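PDB 1MDB: 2,3-dihydroxybenzoate-AMP ligase from Bacillus subtilis, which belongs to the ANL superfamily of AMP-binding enzymes and holds adenosine monophosphate and 2,3-dihydroxy-benzoic acid in this model. Local coordinates for residues A[310-315]-A[445-450]; A[350-355]-A[422-427]. One frame throughout, in Å; residues are numbered along the deposited sequence.

Interaction 1. Residues A[310-315]-A[445-450]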
loop_
_atom_site.group_PDB
_atom_site.type_symbol
_atom_site.label_atom_id
_atom_site.label_comp_id
_atom_site.label_asym_id
_atom_site.label_seq_id
_atom_site.Cartn_x
_atom_site.Cartn_y
_atom_site.Cartn_z
ATOM N N PHE A 310 8.249 0.041 11.027
ATOM C CA PHE A 310 8.152 -1.082 11.946
ATOM C C PHE A 310 9.291 -0.828 12.930
ATOM O O PHE A 310 10.466 -1.008 12.601
ATOM C CB PHE A 310 8.342 -2.404 11.198
ATOM C CG PHE A 310 8.023 -3.621 12.016
ATOM C CD1 PHE A 310 6.970 -3.611 12.926
ATOM C CD2 PHE A 310 8.754 -4.791 11.854
ATOM C CE1 PHE A 310 6.651 -4.742 13.661
ATOM C CE2 PHE A 310 8.444 -5.926 12.580
ATOM C CZ PHE A 310 7.389 -5.903 13.489
ATOM N N SER A 311 8.929 -0.380 14.125
ATOM C CA SER A 311 9.892 -0.048 15.169
ATOM C C SER A 311 10.889 -1.157 15.500
ATOM O O SER A 311 10.550 -2.344 15.511
ATOM C CB SER A 311 9.147 0.383 16.434
ATOM O OG SER A 311 8.493 1.630 16.225
ATOM N N ALA A 312 12.117 -0.738 15.789
ATOM C CA ALA A 312 13.218 -1.639 16.103
ATOM C C ALA A 312 12.906 -2.680 17.168
ATOM O O ALA A 312 13.222 -3.853 16.990
ATOM C CB ALA A 312 14.449 -0.815 16.519
ATOM N N GLU A 313 12.290 -2.248 18.267
ATOM C CA GLU A 313 11.941 -3.126 19.380
ATOM C C GLU A 313 11.046 -4.288 18.939
ATOM O O GLU A 313 11.042 -5.359 19.559
ATOM C CB GLU A 313 11.245 -2.307 20.478
ATOM C CG GLU A 313 10.799 -3.083 21.729
ATOM C CD GLU A 313 11.959 -3.678 22.532
ATOM O OE1 GLU A 313 12.991 -2.994 22.709
ATOM O OE2 GLU A 313 11.829 -4.827 23.002
ATOM N N ALA A 314 10.285 -4.078 17.871
ATOM C CA ALA A 314 9.405 -5.126 17.376
ATOM C C ALA A 314 10.102 -5.896 16.275
ATOM O O ALA A 314 10.115 -7.120 16.284
ATOM C CB ALA A 314 8.105 -4.533 16.853
ATOM N N ALA A 315 10.691 -5.168 15.335
ATOM C CA ALA A 315 11.377 -5.779 14.209
ATOM C C ALA A 315 12.357 -6.883 14.628
ATOM O O ALA A 315 12.341 -7.980 14.068
ATOM C CB ALA A 315 12.097 -4.704 13.411
ATOM N N VAL A 445 9.656 7.556 20.641
ATOM C CA VAL A 445 9.019 7.296 21.927
ATOM C C VAL A 445 8.190 6.011 21.899
ATOM O O VAL A 445 8.163 5.253 22.872
ATOM C CB VAL A 445 8.102 8.467 22.332
ATOM C CG1 VAL A 445 7.530 8.223 23.709
ATOM C CG2 VAL A 445 8.890 9.777 22.307
ATOM N N GLU A 446 7.507 5.765 20.789
ATOM C CA GLU A 446 6.704 4.557 20.679
ATOM C C GLU A 446 7.605 3.315 20.816
ATOM O O GLU A 446 7.247 2.356 21.507
ATOM C CB GLU A 446 5.956 4.558 19.345
ATOM C CG GLU A 446 5.002 5.756 19.180
ATOM C CD GLU A 446 4.551 5.949 17.745
ATOM O OE1 GLU A 446 3.872 6.959 17.444
ATOM O OE2 GLU A 446 4.877 5.077 16.915
ATOM N N ASN A 447 8.783 3.351 20.189
ATOM C CA ASN A 447 9.728 2.231 20.249
ATOM C C ASN A 447 10.055 1.858 21.690
ATOM O O ASN A 447 10.078 0.676 22.034
ATOM C CB ASN A 447 11.020 2.560 19.500
ATOM C CG ASN A 447 11.897 1.342 19.312
ATOM O OD1 ASN A 447 11.445 0.317 18.780
ATOM N ND2 ASN A 447 13.156 1.438 19.743
ATOM N N HIS A 448 10.308 2.864 22.527
ATOM C CA HIS A 448 10.591 2.643 23.946
ATOM C C HIS A 448 9.393 1.952 24.600
ATOM O O HIS A 448 9.535 0.922 25.256
ATOM C CB HIS A 448 10.830 3.980 24.666
ATOM C CG HIS A 448 12.205 4.538 24.478
ATOM N ND1 HIS A 448 13.280 4.139 25.243
ATOM C CD2 HIS A 448 12.689 5.444 23.595
ATOM C CE1 HIS A 448 14.366 4.771 24.839
ATOM N NE2 HIS A 448 14.036 5.570 23.839
ATOM N N LEU A 449 8.214 2.541 24.429
ATOM C CA LEU A 449 6.985 2.000 25.003
ATOM C C LEU A 449 6.713 0.548 24.594
ATOM O O LEU A 449 6.096 -0.203 25.347
ATOM C CB LEU A 449 5.799 2.903 24.629
ATOM C CG LEU A 449 5.959 4.327 25.182
ATOM C CD1 LEU A 449 4.903 5.271 24.606
ATOM C CD2 LEU A 449 5.878 4.279 26.706
ATOM N N LEU A 450 7.183 0.151 23.414
ATOM C CA LEU A 450 6.994 -1.220 22.942
ATOM C C LEU A 450 7.818 -2.180 23.791
ATOM O O LEU A 450 7.596 -3.391 23.769
ATOM C CB LEU A 450 7.414 -1.360 21.469
ATOM C CG LEU A 450 6.519 -0.680 20.430
ATOM C CD1 LEU A 450 6.980 -1.053 19.027
ATOM C CD2 LEU A 450 5.079 -1.119 20.628
#

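Interaction 2. Residues A[350-355]-A[422-427]. With AMP (adenosine monophosphate), chain D.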
loop_
_atom_site.group_PDB
_atom_site.type_symbol
_atom_site.label_atom_id
_atom_site.label_comp_id
_atom_site.label_asym_id
_atom_site.label_seq_id
_atom_site.Cartn_x
_atom_site.Cartn_y
_atom_site.Cartn_z
ATOM N N VAL A 350 16.811 -4.597 10.931
ATOM C CA VAL A 350 16.106 -4.156 12.130
ATOM C C VAL A 350 16.108 -2.658 12.414
ATOM O O VAL A 350 15.206 -2.153 13.093
ATOM C CB VAL A 350 16.658 -4.892 13.378
ATOM C CG1 VAL A 350 16.161 -4.230 14.664
ATOM C CG2 VAL A 350 16.223 -6.353 13.336
ATOM N N ASN A 351 17.087 -1.929 11.888
ATOM C CA ASN A 351 17.144 -0.504 12.185
ATOM C C ASN A 351 16.938 0.469 11.034
ATOM O O ASN A 351 16.929 1.679 11.254
ATOM C CB ASN A 351 18.459 -0.189 12.906
ATOM C CG ASN A 351 18.591 -0.939 14.217
ATOM O OD1 ASN A 351 17.842 -0.695 15.167
ATOM N ND2 ASN A 351 19.538 -1.872 14.273
ATOM N N THR A 352 16.770 -0.036 9.815
ATOM C CA THR A 352 16.551 0.856 8.678
ATOM C C THR A 352 15.282 0.480 7.920
ATOM O O THR A 352 14.662 -0.545 8.189
ATOM C CB THR A 352 17.732 0.818 7.673
ATOM O OG1 THR A 352 17.638 -0.357 6.854
ATOM C CG2 THR A 352 19.059 0.810 8.414
ATOM N N GLN A 353 14.906 1.324 6.967
ATOM C CA GLN A 353 13.733 1.085 6.143
ATOM C C GLN A 353 14.164 0.851 4.687
ATOM O O GLN A 353 13.460 1.235 3.754
ATOM C CB GLN A 353 12.771 2.283 6.230
ATOM C CG GLN A 353 11.925 2.363 7.512
ATOM C CD GLN A 353 12.744 2.401 8.796
ATOM O OE1 GLN A 353 13.023 1.367 9.407
ATOM N NE2 GLN A 353 13.134 3.593 9.208
ATOM N N GLY A 354 15.336 0.237 4.511
ATOM C CA GLY A 354 15.856 -0.077 3.182
ATOM C C GLY A 354 16.512 1.027 2.367
ATOM O O GLY A 354 16.755 2.118 2.869
ATOM N N LYS A 355 16.816 0.726 1.103
ATOM C CA LYS A 355 17.424 1.690 0.182
ATOM C C LYS A 355 16.713 1.555 -1.163
ATOM O O LYS A 355 16.188 0.496 -1.480
ATOM C CB LYS A 355 18.930 1.414 0.016
ATOM C CG LYS A 355 19.276 0.064 -0.600
ATOM C CD LYS A 355 20.791 -0.137 -0.724
ATOM C CE LYS A 355 21.122 -1.527 -1.284
ATOM N NZ LYS A 355 22.580 -1.872 -1.238
ATOM N N TYR A 422 21.045 3.766 2.846
ATOM C CA TYR A 422 19.793 3.313 3.440
ATOM C C TYR A 422 19.037 4.485 4.047
ATOM O O TYR A 422 19.626 5.516 4.373
ATOM C CB TYR A 422 20.042 2.239 4.506
ATOM C CG TYR A 422 20.364 0.887 3.913
ATOM C CD1 TYR A 422 21.560 0.671 3.224
ATOM C CD2 TYR A 422 19.441 -0.160 3.976
ATOM C CE1 TYR A 422 21.825 -0.551 2.611
ATOM C CE2 TYR A 422 19.698 -1.383 3.367
ATOM C CZ TYR A 422 20.890 -1.571 2.684
ATOM O OH TYR A 422 21.145 -2.774 2.071
ATOM N N ILE A 423 17.726 4.318 4.184
ATOM C CA ILE A 423 16.873 5.358 4.735
ATOM C C ILE A 423 16.345 4.964 6.106
ATOM O O ILE A 423 15.818 3.865 6.305
ATOM C CB ILE A 423 15.678 5.637 3.797
ATOM C CG1 ILE A 423 16.193 6.095 2.430
ATOM C CG2 ILE A 423 14.757 6.692 4.406
ATOM C CD1 ILE A 423 15.107 6.323 1.396
ATOM N N VAL A 424 16.525 5.866 7.059
ATOM C CA VAL A 424 16.044 5.665 8.407
ATOM C C VAL A 424 14.970 6.731 8.564
ATOM O O VAL A 424 15.271 7.907 8.760
ATOM C CB VAL A 424 17.152 5.879 9.442
ATOM C CG1 VAL A 424 16.595 5.660 10.844
ATOM C CG2 VAL A 424 18.301 4.911 9.173
ATOM N N VAL A 425 13.717 6.308 8.437
ATOM C CA VAL A 425 12.574 7.204 8.536
ATOM C C VAL A 425 12.271 7.599 9.976
ATOM O O VAL A 425 12.301 6.763 10.881
ATOM C CB VAL A 425 11.314 6.542 7.917
ATOM C CG1 VAL A 425 10.114 7.498 7.980
ATOM C CG2 VAL A 425 11.597 6.153 6.477
ATOM N N GLU A 426 12.003 8.886 10.180
ATOM C CA GLU A 426 11.649 9.404 11.499
ATOM C C GLU A 426 10.140 9.267 11.603
ATOM O O GLU A 426 9.613 8.748 12.581
ATOM C CB GLU A 426 12.008 10.896 11.631
ATOM C CG GLU A 426 11.530 11.527 12.950
ATOM C CD GLU A 426 11.616 13.054 12.963
ATOM O OE1 GLU A 426 10.670 13.719 12.491
ATOM O OE2 GLU A 426 12.633 13.592 13.445
ATOM N N GLY A 427 9.470 9.759 10.565
ATOM C CA GLY A 427 8.021 9.739 10.483
ATOM C C GLY A 427 7.596 10.791 9.475
ATOM O O GLY A 427 8.452 11.419 8.850
HETATM P P AMP D . 1.141 4.689 0.324
HETATM O O1P AMP D . 1.029 5.241 -1.072
HETATM O O2P AMP D . -0.167 4.468 1.009
HETATM O O3P AMP D . 2.021 3.468 0.384
HETATM O "O5'" AMP D . 1.829 5.845 1.287
HETATM C "C5'" AMP D . 3.252 6.150 1.248
HETATM C "C4'" AMP D . 3.660 6.866 2.541
HETATM O "O4'" AMP D . 3.461 5.916 3.571
HETATM C "C3'" AMP D . 5.114 7.219 2.656
HETATM O "O3'" AMP D . 5.414 8.464 2.030
HETATM C "C2'" AMP D . 5.335 7.211 4.164
HETATM O "O2'" AMP D . 4.994 8.483 4.757
HETATM C "C1'" AMP D . 4.433 6.081 4.592
HETATM N N9 AMP D . 5.416 4.719 4.771
HETATM C C8 AMP D . 5.307 3.606 4.008
HETATM N N7 AMP D . 6.175 2.669 4.380
HETATM C C5 AMP D . 6.826 3.221 5.388
HETATM C C6 AMP D . 7.837 2.617 6.129
HETATM N N6 AMP D . 8.261 1.374 5.897
HETATM N N1 AMP D . 8.378 3.377 7.138
HETATM C C2 AMP D . 7.968 4.648 7.413
HETATM N N3 AMP D . 6.990 5.222 6.699
HETATM C C4 AMP D . 6.397 4.518 5.671
#

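Interaction 1. Residues A[310-315]-A[445-450]
Asn447 of helix 442-449 and Leu450 reach across to Ser311, Glu313 and Ala314, at the start of the short helix 312-315. The contact bridges the two parts of an ANL enzyme, the large AMP-binding region and the smaller C-terminal domain, and at its centre a side-chain carbonyl meets the amino end of a helix. Asn447 makes the central bond. From CB the chain carries CG anti to the backbone N (chi1 -169°), and CG lies 3.8 Å from Glu313 N. Its OD1 then takes the amide of Glu313, the N-to-OD1 distance being 2.7 Å and the bond nearly straight at 167°, with the donor in the carbonyl plane on a lone pair. Ala312 N is also near OD1, but its N-H is badly angled for a bond. The other branch, ND2, lies beside Ala312 CB. Because OD1 faces the amino end of a helix, the helix dipole probably favours its partial negative charge.

Ser311, at the N-cap position, packs its CB 3.3 Å from Asn447 OD1, while its OG is turned to Glu443 and hydrogen-bonds there. The Ser311 carbonyl closes the first turn by accepting from both Ala314 N and Ala315 N.

Glu313 does two jobs. CB sits 3.1 Å from Asn447 OD1; CG, anti to the backbone N, comes 3.8 Å from Leu450 CB as the two side chains slide past each other in opposite directions. The bend at chi2 (64°) then turns CD aside, and the carboxylate goes on to a salt bridge with Arg316. Leu450 finishes the apolar side, next to Met284 of helix 280-292: its CD1 methyl lies 3.7 Å from Ser311 CB and 4.3 Å from the CB of Ala314.

Interaction 2. Residues A[350-355]-A[422-427]
Lys355 lies over one face of the Tyr422 ring, its CB 4.1 Å from the ring centroid and only 6° off the normal, a CH-pi contact. CG takes the position between the backbone N and the carbonyl carbon (chi1 63°); beyond it the extended chain crosses the ring obliquely, bringing CD 3.5 Å from Tyr422 CE1. Thr352 OG1 comes to CD2 of the same ring, 3.4 Å away; it is hydrogen-bonded to Ile348 O and weakly to Gly354 N, while the Tyr422 hydroxyl bonds Asp344.

Next to these side chains the backbones are joined by two hydrogen bonds. Gln353 N gives one of 2.8 Å to Ile423 O, and Ile423 N gives one of 2.7 Å to Gly354 O, tying the loop after helix 346-351 to strand 423-428, the edge of a four-stranded antiparallel sheet.

Farther along, Gln353 and Val425 cross at about a right angle beside adenosine monophosphate: Gln353 CG is 3.7 Å from AMP N1, and Val425 CG1 is 3.6 Å from AMP C2. Both approaches to the adenine are made by aliphatic carbons, which implies van der Waals packing at this side of the base, while AMP is hydrogen-bonded elsewhere, for example to Asp413 and Arg428.

Along the chain the order is 310-315, 350-355, 422-427, 445-450, which nests interaction 2 inside the loop closed by interaction 1. Their centres are 13 Å apart, and they meet directly where Ala312 CB packs 3.7 Å from Asn351 OD1, so helix 312-315 sits against the end of helix 346-351. Interaction 2 ties the edge strand of the four-stranded antiparallel sheet to the loop after helix 346-351, beside the AMP pocket. Interaction 1 joins helix 312-315 to helix 442-449. In ANL enzymes generally the C-terminal domain can take different orientations, so interaction 1 probably belongs to the one captured here.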